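Local coordinates for protein acetyltransferase-like, GNAT family (Bacteroides thetaiotaomicron, PDB 3EY5) that is a putative acetyltransferase of the GNAT family that probably transfers an acetyl group to an amine nitrogen, at residues A[45-50]-A[66-71]; A[108-113]-A[152-157]. One frame throughout, in Å; residues are numbered along the deposited sequence.

Interaction 1 (A[45-50]-A[66-71])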
ATOM      1  N   ASP A  45      10.531  -7.898  -9.936  1.00 28.83           N
ATOM      2  CA  ASP A  45      11.235  -7.845 -11.240  1.00 29.00           C
ATOM      3  C   ASP A  45      10.430  -8.312 -12.446  1.00 29.02           C
ATOM      4  O   ASP A  45      10.719  -7.935 -13.577  1.00 29.67           O
ATOM      5  CB  ASP A  45      12.512  -8.659 -11.196  1.00 29.20           C
ATOM      6  CG  ASP A  45      13.141  -8.688  -9.837  1.00 29.58           C
ATOM      7  OD1 ASP A  45      13.338  -7.616  -9.208  1.00 32.32           O
ATOM      8  OD2 ASP A  45      13.455  -9.811  -9.409  1.00 30.19           O
ATOM      9  N   ARG A  46       9.435  -9.155 -12.232  1.00 29.14           N
ATOM     10  CA  ARG A  46       8.699  -9.697 -13.366  1.00 28.78           C
ATOM     11  C   ARG A  46       7.546  -8.786 -13.815  1.00 28.07           C
ATOM     12  O   ARG A  46       7.314  -8.636 -15.009  1.00 27.20           O
ATOM     13  CB  ARG A  46       8.163 -11.107 -13.056  1.00 29.16           C
ATOM     14  CG  ARG A  46       9.193 -12.249 -13.042  1.00 31.68           C
ATOM     15  CD  ARG A  46       8.467 -13.587 -13.295  1.00 36.28           C
ATOM     16  NE  ARG A  46       9.335 -14.761 -13.489  1.00 38.48           N
ATOM     17  CZ  ARG A  46       9.805 -15.206 -14.663  1.00 41.44           C
ATOM     18  NH1 ARG A  46      10.573 -16.296 -14.703  1.00 40.01           N
ATOM     19  NH2 ARG A  46       9.525 -14.570 -15.804  1.00 42.03           N
ATOM     20  N   ILE A  47       6.823  -8.193 -12.858  1.00 27.37           N
ATOM     21  CA  ILE A  47       5.515  -7.604 -13.154  1.00 26.86           C
ATOM     22  C   ILE A  47       5.613  -6.087 -13.355  1.00 27.17           C
ATOM     23  O   ILE A  47       5.880  -5.327 -12.408  1.00 27.78           O
ATOM     24  CB  ILE A  47       4.432  -8.009 -12.093  1.00 27.56           C
ATOM     25  CG1 ILE A  47       4.142  -9.512 -12.155  1.00 27.15           C
ATOM     26  CG2 ILE A  47       3.142  -7.213 -12.256  1.00 25.58           C
ATOM     27  CD1 ILE A  47       4.315 -10.140 -13.548  1.00 30.62           C
ATOM     28  N   GLY A  48       5.384  -5.674 -14.601  1.00 26.64           N
ATOM     29  CA  GLY A  48       5.672  -4.316 -15.087  1.00 26.14           C
ATOM     30  C   GLY A  48       4.816  -3.212 -14.512  1.00 26.27           C
ATOM     31  O   GLY A  48       5.303  -2.098 -14.305  1.00 26.30           O
ATOM     32  N   ASN A  49       3.547  -3.516 -14.246  1.00 25.45           N
ATOM     33  CA  ASN A  49       2.675  -2.579 -13.560  1.00 25.25           C
ATOM     34  C   ASN A  49       2.687  -2.745 -12.006  1.00 23.91           C
ATOM     35  O   ASN A  49       1.863  -2.164 -11.330  1.00 23.34           O
ATOM     36  CB  ASN A  49       1.261  -2.725 -14.111  1.00 26.10           C
ATOM     37  CG  ASN A  49       0.612  -4.021 -13.675  1.00 29.99           C
ATOM     38  OD1 ASN A  49       1.251  -5.073 -13.659  1.00 35.09           O
ATOM     39  ND2 ASN A  49      -0.654  -3.954 -13.294  1.00 36.18           N
ATOM     40  N   PHE A  50       3.623  -3.529 -11.463  1.00 22.19           N
ATOM     41  CA  PHE A  50       3.849  -3.600 -10.023  1.00 21.30           C
ATOM     42  C   PHE A  50       5.141  -2.851  -9.713  1.00 20.77           C
ATOM     43  O   PHE A  50       6.178  -3.064 -10.358  1.00 20.70           O
ATOM     44  CB  PHE A  50       3.899  -5.076  -9.496  1.00 21.66           C
ATOM     45  CG  PHE A  50       4.267  -5.188  -8.014  1.00 22.27           C
ATOM     46  CD1 PHE A  50       3.361  -4.797  -7.028  1.00 23.51           C
ATOM     47  CD2 PHE A  50       5.537  -5.620  -7.615  1.00 23.38           C
ATOM     48  CE1 PHE A  50       3.700  -4.845  -5.654  1.00 24.15           C
ATOM     49  CE2 PHE A  50       5.895  -5.669  -6.243  1.00 23.20           C
ATOM     50  CZ  PHE A  50       4.968  -5.283  -5.270  1.00 23.20           C
ATOM     51  N   THR A  66       4.867  -0.073  -1.946  1.00 17.78           N
ATOM     52  CA  THR A  66       4.656  -0.866  -3.136  1.00 17.54           C
ATOM     53  C   THR A  66       3.298  -0.440  -3.651  1.00 17.02           C
ATOM     54  O   THR A  66       2.387  -0.139  -2.857  1.00 15.68           O
ATOM     55  CB  THR A  66       4.616  -2.408  -2.790  1.00 17.81           C
ATOM     56  OG1 THR A  66       3.549  -2.678  -1.868  1.00 20.66           O
ATOM     57  CG2 THR A  66       5.853  -2.799  -2.138  1.00 15.64           C
ATOM     58  N   TYR A  67       3.180  -0.348  -4.963  1.00 15.76           N
ATOM     59  CA  TYR A  67       1.932   0.022  -5.553  1.00 15.91           C
ATOM     60  C   TYR A  67       1.778  -0.582  -6.941  1.00 17.01           C
ATOM     61  O   TYR A  67       2.749  -0.971  -7.614  1.00 16.51           O
ATOM     62  CB  TYR A  67       1.768   1.561  -5.567  1.00 16.57           C
ATOM     63  CG  TYR A  67       2.676   2.256  -6.542  1.00 16.06           C
ATOM     64  CD1 TYR A  67       2.337   2.341  -7.884  1.00 17.85           C
ATOM     65  CD2 TYR A  67       3.901   2.809  -6.127  1.00 19.16           C
ATOM     66  CE1 TYR A  67       3.165   2.956  -8.796  1.00 20.05           C
ATOM     67  CE2 TYR A  67       4.760   3.448  -7.054  1.00 19.24           C
ATOM     68  CZ  TYR A  67       4.379   3.494  -8.381  1.00 19.52           C
ATOM     69  OH  TYR A  67       5.168   4.102  -9.308  1.00 20.65           O
ATOM     70  N   TRP A  68       0.526  -0.650  -7.363  1.00 18.33           N
ATOM     71  CA  TRP A  68       0.186  -1.075  -8.692  1.00 18.49           C
ATOM     72  C   TRP A  68      -0.330   0.110  -9.496  1.00 19.01           C
ATOM     73  O   TRP A  68      -1.085   0.966  -9.004  1.00 17.47           O
ATOM     74  CB  TRP A  68      -0.907  -2.120  -8.650  1.00 18.58           C
ATOM     75  CG  TRP A  68      -0.531  -3.348  -7.934  1.00 19.05           C
ATOM     76  CD1 TRP A  68      -0.398  -3.492  -6.571  1.00 16.86           C
ATOM     77  CD2 TRP A  68      -0.244  -4.627  -8.511  1.00 18.01           C
ATOM     78  NE1 TRP A  68      -0.040  -4.763  -6.269  1.00 19.00           N
ATOM     79  CE2 TRP A  68       0.063  -5.494  -7.438  1.00 19.87           C
ATOM     80  CE3 TRP A  68      -0.191  -5.119  -9.836  1.00 21.42           C
ATOM     81  CZ2 TRP A  68       0.378  -6.842  -7.632  1.00 19.60           C
ATOM     82  CZ3 TRP A  68       0.140  -6.470 -10.039  1.00 20.90           C
ATOM     83  CH2 TRP A  68       0.418  -7.313  -8.942  1.00 21.24           C
ATOM     84  N   ASP A  69       0.055   0.084 -10.762  1.00 20.53           N
ATOM     85  CA  ASP A  69      -0.361   1.036 -11.766  1.00 22.83           C
ATOM     86  C   ASP A  69      -1.525   0.398 -12.558  1.00 23.59           C
ATOM     87  O   ASP A  69      -1.332  -0.620 -13.214  1.00 23.45           O
ATOM     88  CB  ASP A  69       0.868   1.302 -12.635  1.00 23.54           C
ATOM     89  CG  ASP A  69       0.556   2.083 -13.915  1.00 29.39           C
ATOM     90  OD1 ASP A  69      -0.503   2.782 -14.001  1.00 33.09           O
ATOM     91  OD2 ASP A  69       1.406   2.004 -14.849  1.00 33.36           O
ATOM     92  N   PHE A  70      -2.723   0.985 -12.478  1.00 25.20           N
ATOM     93  CA  PHE A  70      -3.917   0.510 -13.206  1.00 27.28           C
ATOM     94  C   PHE A  70      -4.476   1.546 -14.187  1.00 28.77           C
ATOM     95  O   PHE A  70      -5.690   1.616 -14.407  1.00 29.67           O
ATOM     96  CB  PHE A  70      -5.056   0.111 -12.253  1.00 27.59           C
ATOM     97  CG  PHE A  70      -4.798  -1.135 -11.461  1.00 29.13           C
ATOM     98  CD1 PHE A  70      -4.533  -1.065 -10.103  1.00 31.76           C
ATOM     99  CD2 PHE A  70      -4.834  -2.390 -12.065  1.00 32.63           C
ATOM    100  CE1 PHE A  70      -4.312  -2.226  -9.359  1.00 30.66           C
ATOM    101  CE2 PHE A  70      -4.597  -3.548 -11.324  1.00 32.92           C
ATOM    102  CZ  PHE A  70      -4.331  -3.454  -9.966  1.00 32.63           C
ATOM    103  N   ASP A  71      -3.594   2.353 -14.777  1.00 29.88           N
ATOM    104  CA  ASP A  71      -3.938   3.296 -15.868  1.00 30.33           C
ATOM    105  C   ASP A  71      -4.900   4.392 -15.433  0.50 29.62           C
ATOM    106  O   ASP A  71      -4.617   5.555 -15.628  0.50 30.25           O
ATOM    107  CB  ASP A  71      -4.472   2.595 -17.131  1.00 31.93           C
ATOM    108  CG  ASP A  71      -3.760   1.291 -17.428  1.00 36.26           C
ATOM    109  OD1 ASP A  71      -2.549   1.329 -17.752  1.00 39.78           O
ATOM    110  OD2 ASP A  71      -4.430   0.231 -17.338  1.00 41.94           O
TER
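Phe50 lies over one face of the Trp68 indole, and this pair makes the tightly packed part of the contact. Phe50 CB stands above the six-membered ring, 4.0 Å from its centroid and almost on the normal. Phe50 CG is anti to the backbone N (chi1 175°). From there Phe50 CD1 reaches the five-membered ring, 3.4 Å from Trp68 CE2. The two aromatic planes are inclined at 55°, so the rings meet obliquely. Farther out, Phe50 CZ touches Thr66 CB at 3.8 Å. Trp68 NE1 is hydrogen-bonded to Glu77 OE1, which ties the indole to strand 74-81. Helix 161-176 also reaches the indole, through Ile175 and Val176. In the fold, Phe50 opens strand 50-57, at the end of a type I turn that starts at Ile47. It pairs with Trp68 of strand 60-69 as an antiparallel non-hydrogen-bonded pair. Next to it, Asp69 N donates a hydrogen bond of 2.9 Å to Asn49 O.

The more solvent-accessible side is looser. Here the Asn49 amide meets the indole at its edge, with ND2 3.7 Å from Trp68 CE3 and the two planes 75° apart. The same Asn49 ND2 makes only a weak, long bond to Asp69 O, at 3.4 Å. Ile47, partly exposed, adds a single touch from CG2 to Trp68 CZ3.

Interaction 2 (A[108-113]-A[152-157])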
ATOM      1  N   LEU A 108      -6.012   2.973  -1.426  1.00 16.85           N
ATOM      2  CA  LEU A 108      -5.443   2.001  -0.448  1.00 18.30           C
ATOM      3  C   LEU A 108      -6.553   1.340   0.414  1.00 18.14           C
ATOM      4  O   LEU A 108      -7.708   1.795   0.396  1.00 17.94           O
ATOM      5  CB  LEU A 108      -4.389   2.670   0.419  1.00 18.34           C
ATOM      6  CG  LEU A 108      -4.870   3.914   1.195  1.00 21.74           C
ATOM      7  CD1 LEU A 108      -5.780   3.539   2.321  1.00 24.31           C
ATOM      8  CD2 LEU A 108      -3.698   4.621   1.774  1.00 25.93           C
ATOM      9  N   GLU A 109      -6.211   0.261   1.115  1.00 18.24           N
ATOM     10  CA  GLU A 109      -7.134  -0.397   2.063  1.00 19.04           C
ATOM     11  C   GLU A 109      -6.741  -0.054   3.500  1.00 18.56           C
ATOM     12  O   GLU A 109      -5.535   0.054   3.815  1.00 19.01           O
ATOM     13  CB  GLU A 109      -7.099  -1.914   1.931  1.00 18.94           C
ATOM     14  CG  GLU A 109      -7.076  -2.464   0.506  1.00 25.19           C
ATOM     15  CD  GLU A 109      -7.050  -4.004   0.477  1.00 30.65           C
ATOM     16  OE1 GLU A 109      -7.039  -4.615   1.570  1.00 34.83           O
ATOM     17  OE2 GLU A 109      -7.037  -4.616  -0.624  1.00 31.35           O
ATOM     18  N   VAL A 110      -7.747   0.173   4.341  1.00 17.87           N
ATOM     19  CA  VAL A 110      -7.553   0.334   5.773  1.00 18.01           C
ATOM     20  C   VAL A 110      -8.455  -0.642   6.518  1.00 17.52           C
ATOM     21  O   VAL A 110      -9.485  -1.077   6.013  1.00 16.00           O
ATOM     22  CB  VAL A 110      -7.833   1.762   6.302  1.00 17.48           C
ATOM     23  CG1 VAL A 110      -6.859   2.738   5.726  1.00 19.52           C
ATOM     24  CG2 VAL A 110      -9.247   2.181   6.024  1.00 17.21           C
ATOM     25  N   GLU A 111      -8.025  -0.987   7.711  1.00 16.95           N
ATOM     26  CA  GLU A 111      -8.865  -1.683   8.669  1.00 18.76           C
ATOM     27  C   GLU A 111     -10.150  -0.926   9.022  1.00 18.22           C
ATOM     28  O   GLU A 111     -10.165   0.323   9.035  1.00 17.50           O
ATOM     29  CB  GLU A 111      -8.051  -1.935   9.922  1.00 20.07           C
ATOM     30  CG  GLU A 111      -7.329  -3.249   9.833  1.00 25.62           C
ATOM     31  CD  GLU A 111      -8.313  -4.382  10.079  1.00 33.64           C
ATOM     32  OE1 GLU A 111      -7.914  -5.565   9.963  1.00 37.15           O
ATOM     33  OE2 GLU A 111      -9.500  -4.073  10.395  1.00 38.56           O
ATOM     34  N   ARG A 112     -11.230  -1.664   9.277  1.00 16.56           N
ATOM     35  CA  ARG A 112     -12.486  -1.005   9.640  1.00 17.03           C
ATOM     36  C   ARG A 112     -12.389  -0.497  11.090  1.00 17.90           C
ATOM     37  O   ARG A 112     -11.686  -1.106  11.907  1.00 17.09           O
ATOM     38  CB  ARG A 112     -13.715  -1.905   9.389  1.00 16.02           C
ATOM     39  CG  ARG A 112     -13.854  -2.263   7.959  1.00 14.85           C
ATOM     40  CD  ARG A 112     -15.201  -2.910   7.736  1.00 18.93           C
ATOM     41  NE  ARG A 112     -15.285  -3.477   6.406  1.00 16.67           N
ATOM     42  CZ  ARG A 112     -16.286  -4.253   6.014  1.00 15.76           C
ATOM     43  NH1 ARG A 112     -17.256  -4.523   6.860  1.00 13.92           N
ATOM     44  NH2 ARG A 112     -16.296  -4.767   4.795  1.00  9.97           N
ATOM     45  N   PRO A 113     -13.046   0.655  11.394  1.00 18.69           N
ATOM     46  CA  PRO A 113     -12.778   1.316  12.668  1.00 18.90           C
ATOM     47  C   PRO A 113     -13.392   0.578  13.845  1.00 19.32           C
ATOM     48  O   PRO A 113     -14.293   1.081  14.510  1.00 20.91           O
ATOM     49  CB  PRO A 113     -13.426   2.687  12.502  1.00 18.24           C
ATOM     50  CG  PRO A 113     -14.444   2.512  11.493  1.00 18.56           C
ATOM     51  CD  PRO A 113     -13.893   1.500  10.534  1.00 18.74           C
ATOM     52  N   TYR A 152     -11.853  -1.220   4.509  1.00 19.10           N
ATOM     53  CA  TYR A 152     -12.491  -0.152   3.741  1.00 19.72           C
ATOM     54  C   TYR A 152     -11.450   0.314   2.773  1.00 19.79           C
ATOM     55  O   TYR A 152     -10.245   0.262   3.052  1.00 19.74           O
ATOM     56  CB  TYR A 152     -12.905   1.027   4.633  1.00 19.15           C
ATOM     57  CG  TYR A 152     -14.176   0.802   5.417  1.00 20.30           C
ATOM     58  CD1 TYR A 152     -15.221  -0.004   4.889  1.00 23.22           C
ATOM     59  CD2 TYR A 152     -14.373   1.420   6.653  1.00 20.20           C
ATOM     60  CE1 TYR A 152     -16.414  -0.198   5.604  1.00 22.86           C
ATOM     61  CE2 TYR A 152     -15.552   1.240   7.368  1.00 20.85           C
ATOM     62  CZ  TYR A 152     -16.556   0.431   6.849  1.00 23.97           C
ATOM     63  OH  TYR A 152     -17.708   0.241   7.569  1.00 27.36           O
ATOM     64  N   LEU A 153     -11.907   0.829   1.656  1.00 20.42           N
ATOM     65  CA  LEU A 153     -10.989   1.511   0.734  1.00 21.00           C
ATOM     66  C   LEU A 153     -11.002   2.992   1.079  1.00 20.72           C
ATOM     67  O   LEU A 153     -11.998   3.527   1.568  1.00 20.84           O
ATOM     68  CB  LEU A 153     -11.412   1.336  -0.716  1.00 20.14           C
ATOM     69  CG  LEU A 153     -11.472  -0.069  -1.313  1.00 21.85           C
ATOM     70  CD1 LEU A 153     -12.021   0.101  -2.760  1.00 20.52           C
ATOM     71  CD2 LEU A 153     -10.061  -0.757  -1.304  1.00 17.34           C
HETATM   72  N   MSE A 154      -9.887   3.640   0.806  1.00 19.54           N
HETATM   73  CA  MSE A 154      -9.774   5.069   1.017  1.00 19.03           C
HETATM   74  C   MSE A 154      -9.110   5.600  -0.214  1.00 18.40           C
HETATM   75  O   MSE A 154      -8.175   4.980  -0.723  1.00 17.23           O
HETATM   76  CB  MSE A 154      -8.937   5.355   2.252  1.00 19.84           C
HETATM   77  CG  MSE A 154      -9.655   5.007   3.530  1.00 20.52           C
HETATM   78 SE   MSE A 154      -8.827   5.906   4.984  0.50 19.61          SE
HETATM   79  CE  MSE A 154      -9.511   7.687   4.547  1.00 20.80           C
ATOM     80  N   VAL A 155      -9.632   6.727  -0.704  1.00 18.01           N
ATOM     81  CA  VAL A 155      -9.243   7.228  -2.013  1.00 18.60           C
ATOM     82  C   VAL A 155      -8.784   8.679  -1.977  1.00 18.90           C
ATOM     83  O   VAL A 155      -9.393   9.528  -1.329  1.00 17.85           O
ATOM     84  CB  VAL A 155     -10.404   7.023  -3.039  1.00 18.63           C
ATOM     85  CG1 VAL A 155      -9.964   7.402  -4.451  1.00 20.72           C
ATOM     86  CG2 VAL A 155     -10.825   5.566  -3.009  1.00 18.35           C
ATOM     87  N   HIS A 156      -7.705   8.976  -2.677  1.00 19.90           N
ATOM     88  CA  HIS A 156      -7.294  10.364  -2.813  1.00 21.08           C
ATOM     89  C   HIS A 156      -7.422  10.656  -4.295  1.00 22.48           C
ATOM     90  O   HIS A 156      -6.870   9.917  -5.113  1.00 22.68           O
ATOM     91  CB  HIS A 156      -5.845  10.561  -2.329  1.00 21.25           C
ATOM     92  CG  HIS A 156      -5.309  11.933  -2.588  1.00 21.92           C
ATOM     93  ND1 HIS A 156      -5.487  12.978  -1.710  1.00 23.56           N
ATOM     94  CD2 HIS A 156      -4.600  12.433  -3.630  1.00 23.85           C
ATOM     95  CE1 HIS A 156      -4.907  14.066  -2.192  1.00 25.03           C
ATOM     96  NE2 HIS A 156      -4.363  13.760  -3.359  1.00 26.15           N
ATOM     97  N   GLY A 157      -8.188  11.689  -4.647  1.00 23.75           N
ATOM     98  CA  GLY A 157      -8.388  12.048  -6.052  1.00 25.87           C
ATOM     99  C   GLY A 157      -9.837  11.902  -6.520  1.00 27.45           C
ATOM    100  O   GLY A 157     -10.715  11.564  -5.737  1.00 28.16           O
TER
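Strand 108-110 pairs antiparallel with strand 152-156 through four backbone hydrogen bonds, two between Leu108 and Met154 and two between Val110 and Tyr152. Glu109 and Leu153 form the non-hydrogen-bonded pair between them.

The side chains of Leu108, Val110, Tyr152 and Met154 share one face of the sheet. Leu108 and Met154, a selenomethionine, run side by side, with Leu108 CD1 3.6 Å from Met154 CB. Val110 crosses Met154 at about a right angle. Val110 CG2 meets Met154 CG at 3.8 Å, and its CG1 meets the selenium. Helix 116-127 packs on this face through Ile122 and Tyr125.

Two residues after Val110, Arg112 crosses the Tyr152 side chain at about a right angle. Arg112 CG sits over the ring centre of Tyr152, 3.7 Å from the centroid in a CH-pi contact. The chain is extended from CG to NE, and Arg112 NE lies 3.6 Å from Tyr152 CE1. The guanidinium and ring planes are only 9° apart. Pro113 CD also touches the ring, 3.6 Å from Tyr152 CE2. An alanine in place of Tyr152 takes away the ring, which would probably open a gap beside Arg112 CG and Pro113 CD and let the arginine chain shift.

On the other face, Glu109 CG touches Leu153 CD2, while its carboxylate bonds to Tyr137 and Gln139. Arg112 NH2 forms a salt bridge with Asp136, and NE bonds to Met151 O. The arginine therefore joins apolar cover of the tyrosine to a charge pairing that is likely to hold its guanidinium in place.

Overall arrangement
Interactions 1 and 2 belong to the same mixed sheet but do not touch. Their centres are about 20 Å apart and their nearest atoms about 8 Å apart. Strand 74-81 lies between them: it pairs antiparallel with strand 60-69 of interaction 1 and parallel with strand 106-110 of interaction 2. Tyr75 touches Trp68, and its OH makes a weak hydrogen bond to Glu109. Along the chain both segments of interaction 1 precede those of interaction 2. The parallel pair 74-81 and 106-110 fits the GNAT fold, in which relatives bind acetyl-CoA where these two central strands splay apart. Interaction 2 therefore probably involves a strand bordering that site, while interaction 1 lies on the neighbouring antiparallel strands.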